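Local structure of metal transporter CNNM3 (Homo sapiens, 6DFD) at residues F56-V61 / M69-L74; D62-L67 / L197-A202; L75-L78 / S82-Q85. The protein probably takes part in magnesium efflux across the membrane, its cyclic nucleotide-binding homology domain mediating dimerization. The protein carries 6 engineered substitutions. One frame throughout, in Å; residues are numbered along the deposited sequence.

Contact 1 of 3, residues F56-V61 / M69-L74; sequences FLSREV and MSEKVL. Engineered in segment 69-74: Met69 (natural residue Ile).
Ser58 and Glu71 bring the two backbones to their nearest approach, with CA atoms 6.8 Å apart, where the end of helix 47-60 faces the first turn of helix 71-78. That first turn is capped by Ser70, whose OG accepts from Val73 N at 3.0 Å. Leu74, its chi1 of 180° placing CG on the far side from N, extends toward the other helix, where its CD2 touches both Ser58 OG (3.5 Å) and Leu57 CB (4.0 Å). Ser58 OG donates to a water (2.8 Å) that in turn donates to O of the engineered selenomethionine Met69 (2.7 Å). Glu71 lays its CG alongside Ser58 OG at 3.7 Å, while its OE2 forms a salt bridge with Arg55. Gln54 NE2, from helix 47-60, bridges the two side chains, hydrogen-bonded to Ser58 OG and Glu71 OE2. Replacing Glu71 by an alanine takes away the carboxylate and CG, and would probably leave Arg55 without its charge partner and the Gln54 amide with one bond fewer. One leucine-leucine touch, a methyl beside a hydroxyl, a bridging water and a carboxylate join two consecutive helices on the flank of the beta-barrel of the cyclic nucleotide-binding homology domain.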
# COMPACT_ATOMS: atom_id res chain seq x y z
N PHE A 56 14.56 -2.29 -12.81
CA PHE A 56 13.56 -1.60 -12.01
C PHE A 56 14.14 -1.17 -10.67
O PHE A 56 14.02 -0.01 -10.27
CB PHE A 56 12.36 -2.51 -11.80
CG PHE A 56 11.29 -1.93 -10.91
CD1 PHE A 56 10.39 -1.01 -11.40
CD2 PHE A 56 11.19 -2.31 -9.59
CE1 PHE A 56 9.40 -0.48 -10.58
CE2 PHE A 56 10.20 -1.79 -8.77
CZ PHE A 56 9.30 -0.88 -9.27
N LEU A 57 14.74 -2.11 -9.95
CA LEU A 57 15.27 -1.79 -8.63
C LEU A 57 16.36 -0.73 -8.72
O LEU A 57 16.38 0.22 -7.94
CB LEU A 57 15.80 -3.04 -7.95
CG LEU A 57 14.76 -4.08 -7.53
CD1 LEU A 57 15.49 -5.28 -6.95
CD2 LEU A 57 13.80 -3.50 -6.51
N SER A 58 17.27 -0.89 -9.69
CA SER A 58 18.36 0.08 -9.83
C SER A 58 17.83 1.48 -10.09
O SER A 58 18.45 2.47 -9.68
CB SER A 58 19.30 -0.34 -10.96
OG SER A 58 19.89 -1.60 -10.70
N ARG A 59 16.69 1.59 -10.79
CA ARG A 59 16.16 2.92 -11.07
C ARG A 59 15.32 3.46 -9.93
O ARG A 59 15.35 4.66 -9.65
CB ARG A 59 15.32 2.89 -12.35
CG ARG A 59 14.57 4.19 -12.63
CD ARG A 59 15.49 5.22 -13.23
NE ARG A 59 15.45 5.07 -14.67
CZ ARG A 59 14.66 5.77 -15.48
NH1 ARG A 59 13.87 6.73 -15.02
NH2 ARG A 59 14.69 5.52 -16.78
N GLU A 60 14.53 2.61 -9.28
CA GLU A 60 13.43 3.08 -8.45
C GLU A 60 13.70 3.03 -6.95
O GLU A 60 13.03 3.76 -6.20
CB GLU A 60 12.17 2.25 -8.74
CG GLU A 60 11.67 2.38 -10.19
CD GLU A 60 11.22 3.79 -10.54
OE1 GLU A 60 11.42 4.21 -11.71
OE2 GLU A 60 10.67 4.48 -9.65
N VAL A 61 14.64 2.21 -6.48
CA VAL A 61 14.83 1.97 -5.05
C VAL A 61 16.23 2.41 -4.66
O VAL A 61 17.23 1.87 -5.17
CB VAL A 61 14.60 0.49 -4.69
CG1 VAL A 61 14.64 0.32 -3.18
CG2 VAL A 61 13.27 0.02 -5.25
N MSE A 69 25.29 -0.23 -5.36
CA MSE A 69 25.43 -1.60 -5.83
C MSE A 69 25.45 -1.61 -7.34
O MSE A 69 24.54 -1.08 -7.97
CB MSE A 69 24.27 -2.46 -5.34
CG MSE A 69 24.50 -3.93 -5.60
SE MSE A 69 23.12 -4.97 -4.85
CE MSE A 69 23.33 -4.47 -2.99
N SER A 70 26.45 -2.25 -7.94
CA SER A 70 26.53 -2.26 -9.39
C SER A 70 25.38 -3.07 -9.96
O SER A 70 24.89 -4.02 -9.34
CB SER A 70 27.87 -2.81 -9.87
OG SER A 70 27.91 -4.22 -9.82
N GLU A 71 24.92 -2.67 -11.15
CA GLU A 71 23.83 -3.38 -11.78
C GLU A 71 24.19 -4.83 -12.01
O GLU A 71 23.34 -5.72 -11.90
CB GLU A 71 23.46 -2.69 -13.10
CG GLU A 71 22.89 -1.31 -12.90
CD GLU A 71 22.23 -0.77 -14.15
OE1 GLU A 71 22.79 0.15 -14.76
OE2 GLU A 71 21.16 -1.29 -14.54
N LYS A 72 25.46 -5.10 -12.31
CA LYS A 72 25.89 -6.48 -12.53
C LYS A 72 25.80 -7.30 -11.25
O LYS A 72 25.35 -8.45 -11.27
CB LYS A 72 27.33 -6.47 -13.07
CG LYS A 72 27.94 -7.84 -13.33
CD LYS A 72 29.46 -7.73 -13.37
CE LYS A 72 30.08 -8.81 -14.25
NZ LYS A 72 29.60 -10.17 -13.90
N VAL A 73 26.25 -6.72 -10.13
CA VAL A 73 26.19 -7.43 -8.86
C VAL A 73 24.75 -7.66 -8.45
O VAL A 73 24.38 -8.74 -7.97
CB VAL A 73 26.96 -6.63 -7.79
CG1 VAL A 73 26.71 -7.20 -6.39
CG2 VAL A 73 28.44 -6.64 -8.10
N LEU A 74 23.89 -6.66 -8.67
CA LEU A 74 22.48 -6.83 -8.33
C LEU A 74 21.86 -7.94 -9.15
O LEU A 74 21.11 -8.78 -8.62
CB LEU A 74 21.73 -5.52 -8.55
CG LEU A 74 20.22 -5.60 -8.22
CD1 LEU A 74 19.98 -6.09 -6.79
CD2 LEU A 74 19.60 -4.23 -8.42
O HOH W 1 22.10 -1.07 -9.06

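Contact 2 of 3, residues D62-L67 / L197-A202; sequences DVFSPL and LQYLNA
Tyr199 donates its phenol proton to the backbone oxygen of Val63, OH to O at 2.6 Å. The hydroxyl lies in the carbonyl plane and meets a lone pair, with a C=O...OH angle of 127°. Relative to the tyrosine ring, Val63 O sits at the edge and in plane, so that it also approaches CE1 of Tyr199, at 3.3 Å. The side chain of Val63 adds an apolar touch, its CB lying 4.0 Å from Tyr199 CZ. Farther down the same ring, Tyr199 CD1 comes within 3.9 Å of Phe64 CE1. The two aromatics form an offset edge-to-face pair in which Tyr199 supplies the edge: their centroids are 5.7 Å apart and their planes stand at 86°.

The ring of Tyr199 reaches across because CG is anti to the backbone N (chi1 175°), which directs it out of helix 196-207 at the loop. On the other side a tight turn sets the acceptor: Ser65 N bonds to Asp62 O at 3.0 Å, and an ST turn follows, Ser65 OG accepting from Leu67 N at 3.0 Å. Phe64 has a second ring partner, Phe111 on strand 110-114, and it also touches Leu74 of helix 71-78. The engineered selenomethionine Met69 packs on Tyr199.

The hydroxyl is buried, and a backbone carbonyl satisfies it; because the acceptor is main chain, the bond probably depends on the course of the loop more than on which side chain stands at the acceptor position, while the ring pair supplies the apolar part of the joint.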
# COMPACT_ATOMS: atom_id res chain seq x y z
N ASP A 62 16.31 3.38 -3.74
CA ASP A 62 17.57 4.05 -3.44
C ASP A 62 18.64 3.10 -2.92
O ASP A 62 19.82 3.23 -3.27
CB ASP A 62 17.33 5.18 -2.44
CG ASP A 62 16.68 6.40 -3.06
OD1 ASP A 62 16.37 6.36 -4.27
OD2 ASP A 62 16.49 7.41 -2.35
N VAL A 63 18.27 2.15 -2.06
CA VAL A 63 19.28 1.24 -1.53
C VAL A 63 19.89 0.37 -2.63
O VAL A 63 20.96 -0.22 -2.43
CB VAL A 63 18.70 0.34 -0.41
CG1 VAL A 63 18.22 1.18 0.75
CG2 VAL A 63 17.58 -0.51 -0.93
N PHE A 64 19.25 0.27 -3.79
CA PHE A 64 19.77 -0.49 -4.92
C PHE A 64 20.34 0.40 -6.02
O PHE A 64 20.62 -0.09 -7.12
CB PHE A 64 18.68 -1.39 -5.50
CG PHE A 64 18.31 -2.51 -4.59
CD1 PHE A 64 19.23 -3.49 -4.27
CD2 PHE A 64 17.05 -2.59 -4.03
CE1 PHE A 64 18.91 -4.52 -3.42
CE2 PHE A 64 16.71 -3.63 -3.18
CZ PHE A 64 17.64 -4.59 -2.88
N SER A 65 20.52 1.69 -5.75
CA SER A 65 21.10 2.60 -6.74
C SER A 65 22.46 2.10 -7.21
O SER A 65 23.24 1.55 -6.43
CB SER A 65 21.25 4.00 -6.17
OG SER A 65 22.23 4.71 -6.91
N PRO A 66 22.80 2.32 -8.49
CA PRO A 66 24.13 1.93 -8.98
C PRO A 66 25.27 2.62 -8.25
O PRO A 66 26.42 2.19 -8.38
CB PRO A 66 24.10 2.34 -10.46
CG PRO A 66 22.65 2.22 -10.82
CD PRO A 66 21.91 2.71 -9.60
N LEU A 67 24.99 3.69 -7.50
CA LEU A 67 26.02 4.32 -6.70
C LEU A 67 26.40 3.48 -5.49
O LEU A 67 27.49 3.67 -4.93
CB LEU A 67 25.55 5.70 -6.24
CG LEU A 67 25.19 6.66 -7.37
CD1 LEU A 67 24.71 7.98 -6.79
CD2 LEU A 67 26.39 6.89 -8.29
N LEU A 197 21.78 -9.49 5.40
CA LEU A 197 23.11 -10.06 5.21
C LEU A 197 23.42 -10.25 3.74
O LEU A 197 24.55 -10.00 3.30
CB LEU A 197 23.22 -11.40 5.95
CG LEU A 197 23.38 -11.33 7.47
CD1 LEU A 197 23.45 -12.74 8.06
CD2 LEU A 197 24.62 -10.54 7.87
N GLN A 198 22.44 -10.67 2.94
CA GLN A 198 22.68 -10.80 1.51
C GLN A 198 22.94 -9.44 0.87
O GLN A 198 23.82 -9.31 0.01
CB GLN A 198 21.49 -11.47 0.83
CG GLN A 198 21.28 -12.92 1.21
CD GLN A 198 19.94 -13.44 0.70
OE1 GLN A 198 18.95 -12.71 0.66
NE2 GLN A 198 19.92 -14.70 0.29
N TYR A 199 22.20 -8.43 1.29
CA TYR A 199 22.41 -7.08 0.77
C TYR A 199 23.81 -6.58 1.10
O TYR A 199 24.55 -6.16 0.21
CB TYR A 199 21.34 -6.14 1.34
CG TYR A 199 21.54 -4.70 0.96
CD1 TYR A 199 21.21 -4.24 -0.32
CD2 TYR A 199 22.04 -3.78 1.87
CE1 TYR A 199 21.39 -2.92 -0.67
CE2 TYR A 199 22.22 -2.46 1.52
CZ TYR A 199 21.89 -2.04 0.25
OH TYR A 199 22.08 -0.71 -0.10
N LEU A 200 24.19 -6.63 2.38
CA LEU A 200 25.50 -6.13 2.79
C LEU A 200 26.62 -6.92 2.13
O LEU A 200 27.66 -6.35 1.75
CB LEU A 200 25.62 -6.18 4.31
CG LEU A 200 24.57 -5.37 5.08
CD1 LEU A 200 24.70 -5.59 6.58
CD2 LEU A 200 24.65 -3.88 4.75
N ASN A 201 26.45 -8.24 2.01
CA ASN A 201 27.43 -9.04 1.28
C ASN A 201 27.55 -8.56 -0.15
O ASN A 201 28.66 -8.49 -0.70
CB ASN A 201 27.04 -10.52 1.31
CG ASN A 201 27.31 -11.16 2.66
OD1 ASN A 201 28.26 -10.81 3.35
ND2 ASN A 201 26.47 -12.12 3.04
N ALA A 202 26.42 -8.23 -0.78
CA ALA A 202 26.46 -7.71 -2.14
C ALA A 202 27.15 -6.36 -2.20
O ALA A 202 27.87 -6.07 -3.16
CB ALA A 202 25.04 -7.62 -2.71

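Contact 3 of 3, residues L75-L78 / S82-Q85; sequences LHLL and SVNQ
Asn84 and Val83 turn their side chains to the end of helix 71-78 by different torsions. In Asn84, CG stands beside the backbone N and anti to the carbonyl carbon (chi1 -73°), carrying the amide across to Leu78. In Val83, CG1 lies opposite the backbone N (chi1 171°), which leaves CG2 opposite the carbonyl carbon, so that both methyls face the last turn, CG2 toward Leu77 and CG1 toward Leu78.

The polar link is the bond from Asn84 ND2 to Leu78 O, 2.9 Å long with an N-H...O angle of 150°. It is not ideally placed: the donor is tilted from the plane of the Leu78 carbonyl, and the oxygen is tilted somewhat out of the amide plane of Asn84. ND2 also donates to His80 O, so one buried amide nitrogen serves two backbone carbonyls where the chain leaves the helix, which would hold the amide against rotation.

Val83 supplies the apolar half. Its CG2 rests 3.5 Å from Leu77 O and 3.9 Å from Leu77 CD1, the two side chains crossing at about a right angle. CG1 turns instead to Leu78, 4.2 Å from its CA and 4.4 Å from its CD2; this last approach is looser, since the side chain of Leu78 starts away from Val83.

A three-residue connection joins helix 71-78 to segment 82-85, bringing the CA atoms of Leu78 and Val83 to 6.1 Å. Backbone hydrogen bonds tie Val83 to Lys193 and Gln85 to Leu191, placing strand 84-87, an outermost strand of its sheet within the chain, beside strand 189-195. Ile192 of that strand touches Leu78, Val83 and Asn84, while Leu78 meets Thr53 and Gln54, and Asn84 meets Leu50, all on helix 47-60.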
# COMPACT_ATOMS: atom_id res chain seq x y z
N LEU A 75 22.13 -7.97 -10.46
CA LEU A 75 21.54 -9.03 -11.28
C LEU A 75 22.01 -10.39 -10.79
O LEU A 75 21.21 -11.32 -10.63
CB LEU A 75 21.89 -8.82 -12.75
CG LEU A 75 21.27 -9.85 -13.71
CD1 LEU A 75 19.75 -9.81 -13.67
CD2 LEU A 75 21.77 -9.62 -15.12
N HIS A 76 23.31 -10.51 -10.50
CA HIS A 76 23.82 -11.76 -9.96
C HIS A 76 23.11 -12.15 -8.66
O HIS A 76 22.82 -13.33 -8.43
CB HIS A 76 25.33 -11.63 -9.74
CG HIS A 76 25.98 -12.89 -9.25
ND1 HIS A 76 26.66 -12.95 -8.05
CD2 HIS A 76 26.08 -14.12 -9.80
CE1 HIS A 76 27.14 -14.17 -7.88
NE2 HIS A 76 26.81 -14.90 -8.92
N LEU A 77 22.84 -11.18 -7.79
CA LEU A 77 22.14 -11.47 -6.54
C LEU A 77 20.74 -11.98 -6.81
O LEU A 77 20.29 -12.96 -6.20
CB LEU A 77 22.10 -10.22 -5.66
CG LEU A 77 21.21 -10.28 -4.42
CD1 LEU A 77 21.73 -11.33 -3.44
CD2 LEU A 77 21.13 -8.92 -3.74
N LEU A 78 20.01 -11.30 -7.70
CA LEU A 78 18.63 -11.68 -7.99
C LEU A 78 18.53 -13.06 -8.60
O LEU A 78 17.44 -13.65 -8.59
CB LEU A 78 18.01 -10.65 -8.92
CG LEU A 78 17.82 -9.25 -8.34
CD1 LEU A 78 17.31 -8.34 -9.42
CD2 LEU A 78 16.88 -9.24 -7.16
N SER A 82 18.21 -18.70 -3.27
CA SER A 82 17.58 -18.32 -2.01
C SER A 82 16.82 -17.00 -2.11
O SER A 82 15.95 -16.74 -1.27
CB SER A 82 18.63 -18.23 -0.89
OG SER A 82 19.52 -17.15 -1.11
N VAL A 83 17.12 -16.18 -3.12
CA VAL A 83 16.44 -14.90 -3.29
C VAL A 83 15.11 -15.07 -3.99
O VAL A 83 14.22 -14.22 -3.88
CB VAL A 83 17.38 -13.94 -4.05
CG1 VAL A 83 16.67 -12.66 -4.46
CG2 VAL A 83 18.59 -13.64 -3.19
N ASN A 84 14.94 -16.18 -4.70
CA ASN A 84 13.72 -16.45 -5.45
C ASN A 84 12.85 -17.35 -4.59
O ASN A 84 13.19 -18.51 -4.37
CB ASN A 84 14.06 -17.10 -6.78
CG ASN A 84 14.65 -16.11 -7.75
OD1 ASN A 84 13.91 -15.44 -8.48
ND2 ASN A 84 15.98 -15.97 -7.74
N GLN A 85 11.74 -16.80 -4.10
CA GLN A 85 10.91 -17.51 -3.14
C GLN A 85 9.47 -17.47 -3.61
O GLN A 85 9.10 -16.71 -4.50
CB GLN A 85 11.03 -16.91 -1.73
CG GLN A 85 12.46 -16.87 -1.17
CD GLN A 85 12.90 -18.16 -0.53
OE1 GLN A 85 12.19 -19.17 -0.56
NE2 GLN A 85 14.09 -18.14 0.08

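Overall arrangement
All three contacts are made mainly by buried residues, and the centre of contact 3 lies nearest the chain centre, about 10 Å away, against about 14 Å for the centre of contact 1 and 13 Å for that of contact 2. Contacts 1 and 3 share helix 71-78, using its start and its end. Contact 2 ties the loop before that helix to helix 196-207, distant in sequence, and contact 3 lies within the chain loop that contact 2 closes. Their chemistry differs accordingly: contact 1 is water-bridged and apolar, with a carboxylate at its partly exposed side; contact 2 is aromatic with one phenol bond; contact 3 has a side-chain amide bonded to a carbonyl at the helix end. Engineered Met69 also packs on Ala202, and Leu57 reaches Leu78.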